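PDB 4KRI: phospholethanolamine N-methyltransferase 2 from Haemonchus contortus, which probably methylates phosphomonomethylethanolamine with S-adenosylmethionine as methyl donor, a step on the nematode route to phosphocholine. Local coordinates for residues A[325-330]-A[345-350]; A[371-376]-A[421-426]; A[208-213]-A[294-299]. All blocks are in the same frame, centred on the assembly; numbering follows the deposited sequence.

Overall arrangement
All three contacts lie in the ligand-binding half of the chain, and strand 320-329 ties them together: contact 1 is on it, while contacts 2 and 3 involve its neighbours, strands 422-430 and 290-296. Contact 1, partly buried, mixes a loop with a strand end, joined by a backbone bond and a water, its side chains gripping the ligand phosphate. Contact 2 is buried and mainly aromatic, with a polar turn at a helix start. Contact 3, also buried, packs helix on strand around R296 and F294 and reaches S-adenosylhomocysteine. D297 OD1 joins them, bonded to T325 OG1 of contact 1 and W424 NE1 of contact 2; R375 NE and Q209 OE1 link contacts 2 and 3.

Contact 1: residues A[325-330]-A[345-350]; sequences TMYGVG and RQYYLK. With 1SH (2-(methylamino)ethyl dihydrogen phosphate), chain E.
V329 and K350 join the end of strand 320-329 to the loop after helix 336-345: V329 N donates to K350 O over 3.0 Å, and the touching runs of chain point 61° apart. A water makes a second bridge, donating to Y327 O and accepting from K350 N. L349 packs beside these links, its CB directed at the strand. This CB lies 3.9 Å from V329 CB, the branch CD2 comes 3.5 Å from Y327 O, and CD1, anti to CA (chi2 173°), rests near G328 O. Farther along, the two tyrosine rings meet obliquely: Y327 CD2 is 3.7 Å from Y347 CE2, with the planes 83° apart. Both hydroxyls reach the phosphate of 2-(methylamino)ethyl dihydrogen phosphate. Y327 OH donates to O4 at 2.6 Å, with the phosphate oxygen near the plane of the ring, and Y347 OH donates to O1 at 2.8 Å and is itself hydrogen-bonded to Q184 NE2. O1 is held twice, since R345 NE also donates to it at 2.9 Å, while R345 NH2 takes O3 of the same phosphate. R345 CB lies over the centre of one face of the Y347 ring. Q346, with positive phi, is the C-prime residue of the Schellman motif that ends helix 336-345, so the helix end and the loop after it supply R345 and Y347, which with Y327 form the phosphate end of the substrate pocket. Y193, Y341 and K413 add further bonds to the ligand. Around the contact, L349 packs on F338 and V342 of helix 336-345, K350 on I355 and I358 of helix 352-362, and Y327 meets H422 of the adjacent antiparallel strand 422-430 edge-to-face.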
loop_
_atom_site.group_PDB
_atom_site.type_symbol
_atom_site.label_atom_id
_atom_site.label_comp_id
_atom_site.label_asym_id
_atom_site.label_seq_id
_atom_site.Cartn_x
_atom_site.Cartn_y
_atom_site.Cartn_z
ATOM N N THR A 325 6.174 11.009 11.018
ATOM C CA THR A 325 5.312 11.545 12.068
ATOM C C THR A 325 4.305 10.466 12.419
ATOM O O THR A 325 3.940 9.672 11.571
ATOM C CB THR A 325 4.587 12.861 11.675
ATOM O OG1 THR A 325 3.563 12.581 10.708
ATOM C CG2 THR A 325 5.575 13.885 11.110
ATOM N N MET A 326 3.865 10.420 13.678
ATOM C CA MET A 326 2.970 9.342 14.083
ATOM C C MET A 326 2.159 9.750 15.296
ATOM O O MET A 326 2.593 10.601 16.068
ATOM C CB MET A 326 3.790 8.088 14.416
ATOM C CG MET A 326 4.691 8.285 15.625
ATOM S SD MET A 326 6.058 7.111 15.865
ATOM C CE MET A 326 7.450 8.221 15.623
ATOM N N TYR A 327 0.990 9.144 15.478
ATOM C CA TYR A 327 0.329 9.220 16.783
ATOM C C TYR A 327 1.208 8.442 17.751
ATOM O O TYR A 327 1.720 7.375 17.395
ATOM C CB TYR A 327 -1.062 8.568 16.738
ATOM C CG TYR A 327 -2.163 9.359 16.041
ATOM C CD1 TYR A 327 -1.927 10.615 15.499
ATOM C CD2 TYR A 327 -3.456 8.838 15.945
ATOM C CE1 TYR A 327 -2.953 11.330 14.860
ATOM C CE2 TYR A 327 -4.487 9.550 15.330
ATOM C CZ TYR A 327 -4.229 10.790 14.791
ATOM O OH TYR A 327 -5.256 11.485 14.178
ATOM N N GLY A 328 1.392 8.966 18.961
ATOM C CA GLY A 328 2.126 8.254 19.995
ATOM C C GLY A 328 1.410 8.333 21.327
ATOM O O GLY A 328 0.349 8.952 21.436
ATOM N N VAL A 329 1.981 7.701 22.347
ATOM C CA VAL A 329 1.386 7.771 23.679
ATOM C C VAL A 329 2.230 8.690 24.559
ATOM O O VAL A 329 3.465 8.695 24.470
ATOM C CB VAL A 329 1.221 6.369 24.310
ATOM C CG1 VAL A 329 2.556 5.653 24.414
ATOM C CG2 VAL A 329 0.546 6.462 25.673
ATOM N N GLY A 330 1.552 9.492 25.376
ATOM C CA GLY A 330 2.205 10.443 26.253
ATOM C C GLY A 330 2.536 9.822 27.592
ATOM O O GLY A 330 2.549 8.593 27.739
ATOM N N ARG A 345 -9.246 1.250 17.401
ATOM C CA ARG A 345 -8.444 1.605 16.226
ATOM C C ARG A 345 -7.361 0.565 15.960
ATOM O O ARG A 345 -6.781 0.525 14.868
ATOM C CB ARG A 345 -7.763 2.970 16.422
ATOM C CG ARG A 345 -8.709 4.167 16.486
ATOM C CD ARG A 345 -9.227 4.500 15.088
ATOM N NE ARG A 345 -9.772 5.854 14.982
ATOM C CZ ARG A 345 -11.037 6.174 15.256
ATOM N NH1 ARG A 345 -11.893 5.246 15.674
ATOM N NH2 ARG A 345 -11.445 7.425 15.122
ATOM N N GLN A 346 -7.100 -0.267 16.966
ATOM C CA GLN A 346 -5.948 -1.168 16.977
ATOM C C GLN A 346 -4.614 -0.452 16.770
ATOM O O GLN A 346 -3.724 -0.956 16.076
ATOM C CB GLN A 346 -6.125 -2.284 15.946
ATOM C CG GLN A 346 -7.385 -3.081 16.176
ATOM C CD GLN A 346 -7.114 -4.561 16.190
ATOM O OE1 GLN A 346 -7.337 -5.255 15.195
ATOM N NE2 GLN A 346 -6.611 -5.057 17.320
ATOM N N TYR A 347 -4.459 0.709 17.397
ATOM C CA TYR A 347 -3.174 1.395 17.347
ATOM C C TYR A 347 -2.165 0.734 18.278
ATOM O O TYR A 347 -2.509 0.314 19.392
ATOM C CB TYR A 347 -3.318 2.858 17.745
ATOM C CG TYR A 347 -4.046 3.729 16.742
ATOM C CD1 TYR A 347 -4.097 3.401 15.397
ATOM C CD2 TYR A 347 -4.672 4.893 17.157
ATOM C CE1 TYR A 347 -4.767 4.228 14.489
ATOM C CE2 TYR A 347 -5.337 5.713 16.275
ATOM C CZ TYR A 347 -5.386 5.381 14.944
ATOM O OH TYR A 347 -6.056 6.224 14.083
ATOM N N TYR A 348 -0.921 0.649 17.811
ATOM C CA TYR A 348 0.194 0.198 18.640
ATOM C C TYR A 348 1.072 1.404 18.931
ATOM O O TYR A 348 2.013 1.699 18.187
ATOM C CB TYR A 348 0.981 -0.912 17.921
ATOM C CG TYR A 348 0.169 -2.178 17.782
ATOM C CD1 TYR A 348 0.083 -3.079 18.829
ATOM C CD2 TYR A 348 -0.548 -2.445 16.625
ATOM C CE1 TYR A 348 -0.672 -4.226 18.722
ATOM C CE2 TYR A 348 -1.307 -3.595 16.511
ATOM C CZ TYR A 348 -1.360 -4.481 17.562
ATOM O OH TYR A 348 -2.107 -5.631 17.467
ATOM N N LEU A 349 0.746 2.127 19.999
ATOM C CA LEU A 349 1.430 3.396 20.281
ATOM C C LEU A 349 2.726 3.247 21.068
ATOM O O LEU A 349 2.835 2.416 21.982
ATOM C CB LEU A 349 0.508 4.355 21.036
ATOM C CG LEU A 349 -0.833 4.674 20.382
ATOM C CD1 LEU A 349 -1.684 5.495 21.352
ATOM C CD2 LEU A 349 -0.639 5.400 19.049
ATOM N N LYS A 350 3.696 4.084 20.714
ATOM C CA LYS A 350 4.974 4.149 21.413
ATOM C C LYS A 350 5.232 5.580 21.854
ATOM O O LYS A 350 4.597 6.512 21.348
ATOM C CB LYS A 350 6.104 3.728 20.475
ATOM C CG LYS A 350 5.976 2.337 19.905
ATOM C CD LYS A 350 7.109 1.474 20.398
ATOM C CE LYS A 350 7.434 0.368 19.421
ATOM N NZ LYS A 350 6.376 -0.673 19.337
HETATM O O4 1SH E . -7.632 10.511 14.402
HETATM P P1 1SH E . -8.152 9.168 13.895
HETATM O O1 1SH E . -7.933 8.082 14.873
HETATM O O3 1SH E . -9.688 9.298 13.570
HETATM O O2 1SH E . -7.346 8.789 12.585
HETATM C C1 1SH E . -7.281 9.677 11.595
HETATM C C2 1SH E . -6.316 9.344 10.465
HETATM N N1 1SH E . -4.915 9.328 10.782
HETATM C C3 1SH E . -4.221 8.837 9.648
HETATM O O HOH W 1 3.655 5.469 18.113
#

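Contact 2: residues A[371-376]-A[421-426]; sequences NMTPRF and NHNWNF
An Asx turn on N371, which forms an antiparallel non-hydrogen-bonded pair with N425, leads from strand 367-371 into helix 373-389 beside strand 422-430. N371 OD1 accepts from T373 N at 3.0 Å, with the donor above the amide plane, and also from T373 OG1, which lies in that plane. T373 OG1 in turn accepts from W424 N at 3.0 Å, so the start of the helix is tied to the strand through one hydroxyl. M372, at the N-cap position, adds a bond from its N to W424 O at 2.8 Å. The W424 indole lies between two side chains. M372 is bent at its last torsion (chi3 -56°), setting CE 3.5 Å from the centroid of the six-membered ring and only 3° off its normal, a CH-pi contact. F376 CD1 lies over the opposite face, toward the rim, and F376 CB is 3.5 Å from W424 CB. R375 CG sits at the indole edge, and R375 NE bonds to Q209 OE1. M372 SD makes oblique Met-aromatic contacts with both the W424 six-membered ring and the F426 ring, beside F426 CB. H422 completes the aromatic cluster with F376 and W424: F376 CE2 lies over one face of the imidazole, offset toward its rim and 3.4 Å from H422 NE2.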
loop_
_atom_site.group_PDB
_atom_site.type_symbol
_atom_site.label_atom_id
_atom_site.label_comp_id
_atom_site.label_asym_id
_atom_site.label_seq_id
_atom_site.Cartn_x
_atom_site.Cartn_y
_atom_site.Cartn_z
ATOM N N ASN A 371 8.305 16.152 20.341
ATOM C CA ASN A 371 6.917 16.054 20.743
ATOM C C ASN A 371 6.150 17.224 20.133
ATOM O O ASN A 371 6.266 18.351 20.604
ATOM C CB ASN A 371 6.812 16.083 22.274
ATOM C CG ASN A 371 5.377 16.034 22.765
ATOM O OD1 ASN A 371 4.445 15.863 21.979
ATOM N ND2 ASN A 371 5.194 16.172 24.077
ATOM N N MET A 372 5.377 16.956 19.080
ATOM C CA MET A 372 4.657 18.013 18.369
ATOM C C MET A 372 3.214 18.118 18.816
ATOM O O MET A 372 2.372 18.682 18.111
ATOM C CB MET A 372 4.700 17.777 16.855
ATOM C CG MET A 372 6.088 17.717 16.290
ATOM S SD MET A 372 6.053 17.616 14.470
ATOM C CE MET A 372 5.041 16.151 14.158
ATOM N N THR A 373 2.921 17.577 19.991
ATOM C CA THR A 373 1.558 17.605 20.495
ATOM C C THR A 373 0.933 19.015 20.565
ATOM O O THR A 373 -0.257 19.166 20.267
ATOM C CB THR A 373 1.452 16.861 21.829
ATOM O OG1 THR A 373 1.965 15.535 21.649
ATOM C CG2 THR A 373 0.012 16.792 22.299
ATOM N N PRO A 374 1.720 20.052 20.928
ATOM C CA PRO A 374 1.080 21.374 20.919
ATOM C C PRO A 374 0.597 21.826 19.542
ATOM O O PRO A 374 -0.439 22.487 19.471
ATOM C CB PRO A 374 2.191 22.302 21.419
ATOM C CG PRO A 374 3.013 21.426 22.319
ATOM C CD PRO A 374 3.029 20.093 21.613
ATOM N N ARG A 375 1.324 21.493 18.477
ATOM C CA ARG A 375 0.844 21.787 17.131
ATOM C C ARG A 375 -0.392 20.941 16.787
ATOM O O ARG A 375 -1.336 21.432 16.177
ATOM C CB ARG A 375 1.961 21.563 16.100
ATOM C CG ARG A 375 1.527 21.779 14.657
ATOM C CD ARG A 375 1.105 23.215 14.381
ATOM N NE ARG A 375 0.601 23.334 13.012
ATOM C CZ ARG A 375 -0.459 24.056 12.660
ATOM N NH1 ARG A 375 -1.138 24.734 13.574
ATOM N NH2 ARG A 375 -0.843 24.092 11.388
ATOM N N PHE A 376 -0.377 19.674 17.191
ATOM C CA PHE A 376 -1.504 18.774 16.975
ATOM C C PHE A 376 -2.769 19.376 17.579
ATOM O O PHE A 376 -3.831 19.356 16.954
ATOM C CB PHE A 376 -1.205 17.416 17.617
ATOM C CG PHE A 376 -2.207 16.339 17.287
ATOM C CD1 PHE A 376 -2.687 16.182 15.996
ATOM C CD2 PHE A 376 -2.642 15.462 18.270
ATOM C CE1 PHE A 376 -3.601 15.185 15.698
ATOM C CE2 PHE A 376 -3.554 14.455 17.971
ATOM C CZ PHE A 376 -4.030 14.322 16.685
ATOM N N ASN A 421 -2.433 11.665 27.124
ATOM C CA ASN A 421 -2.491 10.294 26.640
ATOM C C ASN A 421 -2.053 10.274 25.170
ATOM O O ASN A 421 -1.162 9.522 24.781
ATOM C CB ASN A 421 -3.912 9.736 26.743
ATOM C CG ASN A 421 -4.380 9.515 28.191
ATOM O OD1 ASN A 421 -5.439 8.927 28.402
ATOM N ND2 ASN A 421 -3.603 9.972 29.174
ATOM N N HIS A 422 -2.689 11.127 24.371
ATOM C CA HIS A 422 -2.484 11.173 22.921
ATOM C C HIS A 422 -1.394 12.191 22.600
ATOM O O HIS A 422 -1.525 13.364 22.937
ATOM C CB HIS A 422 -3.802 11.598 22.261
ATOM C CG HIS A 422 -3.867 11.361 20.789
ATOM N ND1 HIS A 422 -5.040 11.053 20.133
ATOM C CD2 HIS A 422 -2.906 11.413 19.827
ATOM C CE1 HIS A 422 -4.802 10.913 18.842
ATOM N NE2 HIS A 422 -3.518 11.127 18.632
ATOM N N ASN A 423 -0.317 11.748 21.952
ATOM C CA ASN A 423 0.725 12.665 21.512
ATOM C C ASN A 423 0.916 12.581 19.998
ATOM O O ASN A 423 0.509 11.604 19.360
ATOM C CB ASN A 423 2.063 12.356 22.209
ATOM C CG ASN A 423 2.166 12.945 23.607
ATOM O OD1 ASN A 423 1.166 13.353 24.208
ATOM N ND2 ASN A 423 3.383 12.984 24.138
ATOM N N TRP A 424 1.541 13.605 19.424
ATOM C CA TRP A 424 1.828 13.602 17.989
ATOM C C TRP A 424 3.329 13.768 17.865
ATOM O O TRP A 424 3.867 14.836 18.187
ATOM C CB TRP A 424 1.095 14.738 17.274
ATOM C CG TRP A 424 1.190 14.644 15.759
ATOM C CD1 TRP A 424 1.128 13.505 15.009
ATOM C CD2 TRP A 424 1.400 15.725 14.832
ATOM N NE1 TRP A 424 1.260 13.814 13.670
ATOM C CE2 TRP A 424 1.438 15.170 13.540
ATOM C CE3 TRP A 424 1.556 17.111 14.976
ATOM C CZ2 TRP A 424 1.622 15.950 12.390
ATOM C CZ3 TRP A 424 1.736 17.889 13.834
ATOM C CH2 TRP A 424 1.773 17.303 12.558
ATOM N N ASN A 425 4.008 12.705 17.433
ATOM C CA ASN A 425 5.463 12.638 17.506
ATOM C C ASN A 425 6.171 12.725 16.156
ATOM O O ASN A 425 5.643 12.270 15.146
ATOM C CB ASN A 425 5.889 11.349 18.210
ATOM C CG ASN A 425 5.565 11.362 19.692
ATOM O OD1 ASN A 425 5.469 12.428 20.305
ATOM N ND2 ASN A 425 5.419 10.178 20.279
ATOM N N PHE A 426 7.376 13.293 16.178
ATOM C CA PHE A 426 8.235 13.450 15.008
ATOM C C PHE A 426 9.529 12.664 15.237
ATOM O O PHE A 426 10.097 12.688 16.333
ATOM C CB PHE A 426 8.560 14.937 14.834
ATOM C CG PHE A 426 9.602 15.230 13.779
ATOM C CD1 PHE A 426 9.215 15.538 12.489
ATOM C CD2 PHE A 426 10.957 15.238 14.090
ATOM C CE1 PHE A 426 10.161 15.816 11.513
ATOM C CE2 PHE A 426 11.909 15.513 13.129
ATOM C CZ PHE A 426 11.511 15.803 11.834
#

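Contact 3: residues A[208-213]-A[294-299]; sequences NQNLAI and FSRDCI. With SAH (S-adenosyl-L-homocysteine), chain D.
R296 NH1 donates to N210 OD1 over 3.0 Å at an N-H···O angle of 153°, in the amide plane and on a lone pair of the oxygen. The acceptor also lies in the guanidinium plane; the amide and guanidinium planes are almost parallel (15° apart), the two side chains pointing opposite ways as they pass. N210 ND2 bonds to Q239, which fixes the other end of the amide. The remaining guanidinium nitrogens are engaged as well: NE forms a salt bridge with D297 OD2 at 3.0 Å, and NH2 donates to P204 O. I213 covers one face of this group, its CD1 only 3.2 Å from R296 NE, and offset toward the rim. The R296 chain bends at chi2, which puts CD 3.5 Å from the same I213 CD1. Two residues earlier on the strand, the F294 ring turns its edge to both helix residues, with CZ 3.6 Å from N210 OD1 and CE1 3.8 Å from I213 CG2. This is part of the Rossmann-like methyltransferase core, in which strand 290-296 lies between the parallel strands 225-229 and 320-329, with helix 206-215 packed on it; residues 208-213 of the helix run 146° from the direction of residues 294-296 of the strand. At the carboxyl end of strand 290-296 the chain turns through D297, which has positive phi, and enters the ligand site. R296 O accepts from the amino N of S-adenosylhomocysteine at 3.1 Å, while R296 CG packs 3.5 Å from the carboxylate O of the same ligand. D297 belongs to the pockets of both ligands. T325 and W424 each donate to its OD1, and its backbone O accepts from Q300 NE2.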
loop_
_atom_site.group_PDB
_atom_site.type_symbol
_atom_site.label_atom_id
_atom_site.label_comp_id
_atom_site.label_asym_id
_atom_site.label_seq_id
_atom_site.Cartn_x
_atom_site.Cartn_y
_atom_site.Cartn_z
ATOM N N ASN A 208 -0.847 22.451 3.847
ATOM C CA ASN A 208 0.108 23.354 4.473
ATOM C C ASN A 208 0.957 22.652 5.524
ATOM O O ASN A 208 2.147 22.936 5.664
ATOM C CB ASN A 208 -0.602 24.548 5.110
ATOM C CG ASN A 208 -1.152 25.509 4.086
ATOM O OD1 ASN A 208 -0.650 25.586 2.963
ATOM N ND2 ASN A 208 -2.176 26.264 4.470
ATOM N N GLN A 209 0.351 21.742 6.279
ATOM C CA GLN A 209 1.108 21.086 7.338
ATOM C C GLN A 209 2.077 20.085 6.742
ATOM O O GLN A 209 3.218 19.978 7.189
ATOM C CB GLN A 209 0.197 20.389 8.345
ATOM C CG GLN A 209 0.955 19.748 9.505
ATOM C CD GLN A 209 1.669 20.770 10.391
ATOM O OE1 GLN A 209 1.095 21.789 10.766
ATOM N NE2 GLN A 209 2.926 20.488 10.738
ATOM N N ASN A 210 1.629 19.344 5.741
ATOM C CA ASN A 210 2.531 18.390 5.116
ATOM C C ASN A 210 3.738 19.077 4.486
ATOM O O ASN A 210 4.847 18.537 4.499
ATOM C CB ASN A 210 1.813 17.509 4.102
ATOM C CG ASN A 210 2.585 16.252 3.807
ATOM O OD1 ASN A 210 2.713 15.382 4.675
ATOM N ND2 ASN A 210 3.141 16.160 2.605
ATOM N N LEU A 211 3.544 20.280 3.958
ATOM C CA LEU A 211 4.668 20.995 3.362
ATOM C C LEU A 211 5.682 21.380 4.435
ATOM O O LEU A 211 6.892 21.296 4.223
ATOM C CB LEU A 211 4.194 22.246 2.619
ATOM C CG LEU A 211 5.283 23.043 1.905
ATOM C CD1 LEU A 211 5.881 22.211 0.772
ATOM C CD2 LEU A 211 4.728 24.351 1.370
ATOM N N ALA A 212 5.183 21.803 5.590
ATOM C CA ALA A 212 6.055 22.174 6.700
ATOM C C ALA A 212 6.866 20.962 7.164
ATOM O O ALA A 212 8.049 21.083 7.467
ATOM C CB ALA A 212 5.234 22.757 7.845
ATOM N N ILE A 213 6.231 19.790 7.193
ATOM C CA ILE A 213 6.925 18.561 7.579
ATOM C C ILE A 213 7.985 18.163 6.548
ATOM O O ILE A 213 9.108 17.804 6.912
ATOM C CB ILE A 213 5.923 17.413 7.800
ATOM C CG1 ILE A 213 4.976 17.803 8.934
ATOM C CG2 ILE A 213 6.629 16.105 8.122
ATOM C CD1 ILE A 213 4.053 16.724 9.339
ATOM N N PHE A 294 9.704 8.452 3.859
ATOM C CA PHE A 294 8.812 9.374 4.540
ATOM C C PHE A 294 7.595 8.595 4.980
ATOM O O PHE A 294 7.052 7.812 4.204
ATOM C CB PHE A 294 8.385 10.452 3.535
ATOM C CG PHE A 294 7.462 11.499 4.111
ATOM C CD1 PHE A 294 7.855 12.276 5.189
ATOM C CD2 PHE A 294 6.215 11.733 3.541
ATOM C CE1 PHE A 294 7.013 13.257 5.707
ATOM C CE2 PHE A 294 5.362 12.712 4.054
ATOM C CZ PHE A 294 5.767 13.483 5.131
ATOM N N SER A 295 7.129 8.806 6.206
ATOM C CA SER A 295 5.889 8.162 6.610
ATOM C C SER A 295 5.091 9.125 7.440
ATOM O O SER A 295 5.534 9.548 8.500
ATOM C CB SER A 295 6.145 6.876 7.384
ATOM O OG SER A 295 4.899 6.265 7.688
ATOM N N ARG A 296 3.912 9.486 6.953
ATOM C CA ARG A 296 3.134 10.525 7.618
ATOM C C ARG A 296 1.878 9.957 8.281
ATOM O O ARG A 296 0.903 9.623 7.595
ATOM C CB ARG A 296 2.779 11.579 6.569
ATOM C CG ARG A 296 2.008 12.747 7.099
ATOM C CD ARG A 296 2.873 13.733 7.865
ATOM N NE ARG A 296 1.981 14.387 8.810
ATOM C CZ ARG A 296 1.163 15.375 8.471
ATOM N NH1 ARG A 296 1.198 15.856 7.232
ATOM N NH2 ARG A 296 0.333 15.890 9.363
ATOM N N ASP A 297 1.943 9.805 9.604
ATOM C CA ASP A 297 0.811 9.405 10.427
ATOM C C ASP A 297 0.252 8.041 10.031
ATOM O O ASP A 297 -0.961 7.827 9.983
ATOM C CB ASP A 297 -0.241 10.524 10.431
ATOM C CG ASP A 297 0.334 11.831 10.948
ATOM O OD1 ASP A 297 1.194 11.779 11.861
ATOM O OD2 ASP A 297 -0.025 12.903 10.431
ATOM N N CYS A 298 1.181 7.116 9.794
ATOM C CA CYS A 298 0.872 5.746 9.413
ATOM C C CYS A 298 1.274 4.746 10.493
ATOM O O CYS A 298 0.527 3.809 10.787
ATOM C CB CYS A 298 1.611 5.404 8.108
ATOM S SG CYS A 298 1.882 3.631 7.782
ATOM N N ILE A 299 2.446 4.929 11.092
ATOM C CA ILE A 299 3.035 3.789 11.795
ATOM C C ILE A 299 2.411 3.449 13.141
ATOM O O ILE A 299 2.740 2.420 13.710
ATOM C CB ILE A 299 4.589 3.819 11.872
ATOM C CG1 ILE A 299 5.081 4.829 12.901
ATOM C CG2 ILE A 299 5.191 4.081 10.488
ATOM C CD1 ILE A 299 6.545 4.591 13.315
HETATM N N SAH D . 0.302 9.498 4.557
HETATM C CA SAH D . -1.079 9.806 4.102
HETATM C CB SAH D . -2.083 8.724 4.665
HETATM C CG SAH D . -2.318 8.695 6.171
HETATM S SD SAH D . -3.458 7.364 6.670
HETATM C C SAH D . -1.453 11.203 4.407
HETATM O O SAH D . -0.632 11.970 4.890
HETATM O OXT SAH D . -2.500 11.645 3.964
HETATM C "C5'" SAH D . -2.465 5.926 7.112
HETATM C "C4'" SAH D . -2.252 4.987 6.065
HETATM O "O4'" SAH D . -1.265 4.017 6.507
HETATM C "C3'" SAH D . -3.481 4.203 5.806
HETATM O "O3'" SAH D . -3.866 4.401 4.463
HETATM C "C2'" SAH D . -3.116 2.804 6.033
HETATM O "O2'" SAH D . -3.730 1.922 5.122
HETATM C "C1'" SAH D . -1.630 2.827 5.885
HETATM N N9 SAH D . -0.957 1.631 6.500
HETATM C C8 SAH D . -1.084 1.186 7.771
HETATM N N7 SAH D . -0.265 0.142 7.932
HETATM C C5 SAH D . 0.398 -0.070 6.776
HETATM C C6 SAH D . 1.359 -1.009 6.380
HETATM N N6 SAH D . 1.813 -1.983 7.242
HETATM N N1 SAH D . 1.828 -0.937 5.115
HETATM C C2 SAH D . 1.399 -0.001 4.261
HETATM N N3 SAH D . 0.484 0.918 4.614
HETATM C C4 SAH D . -0.040 0.897 5.854
#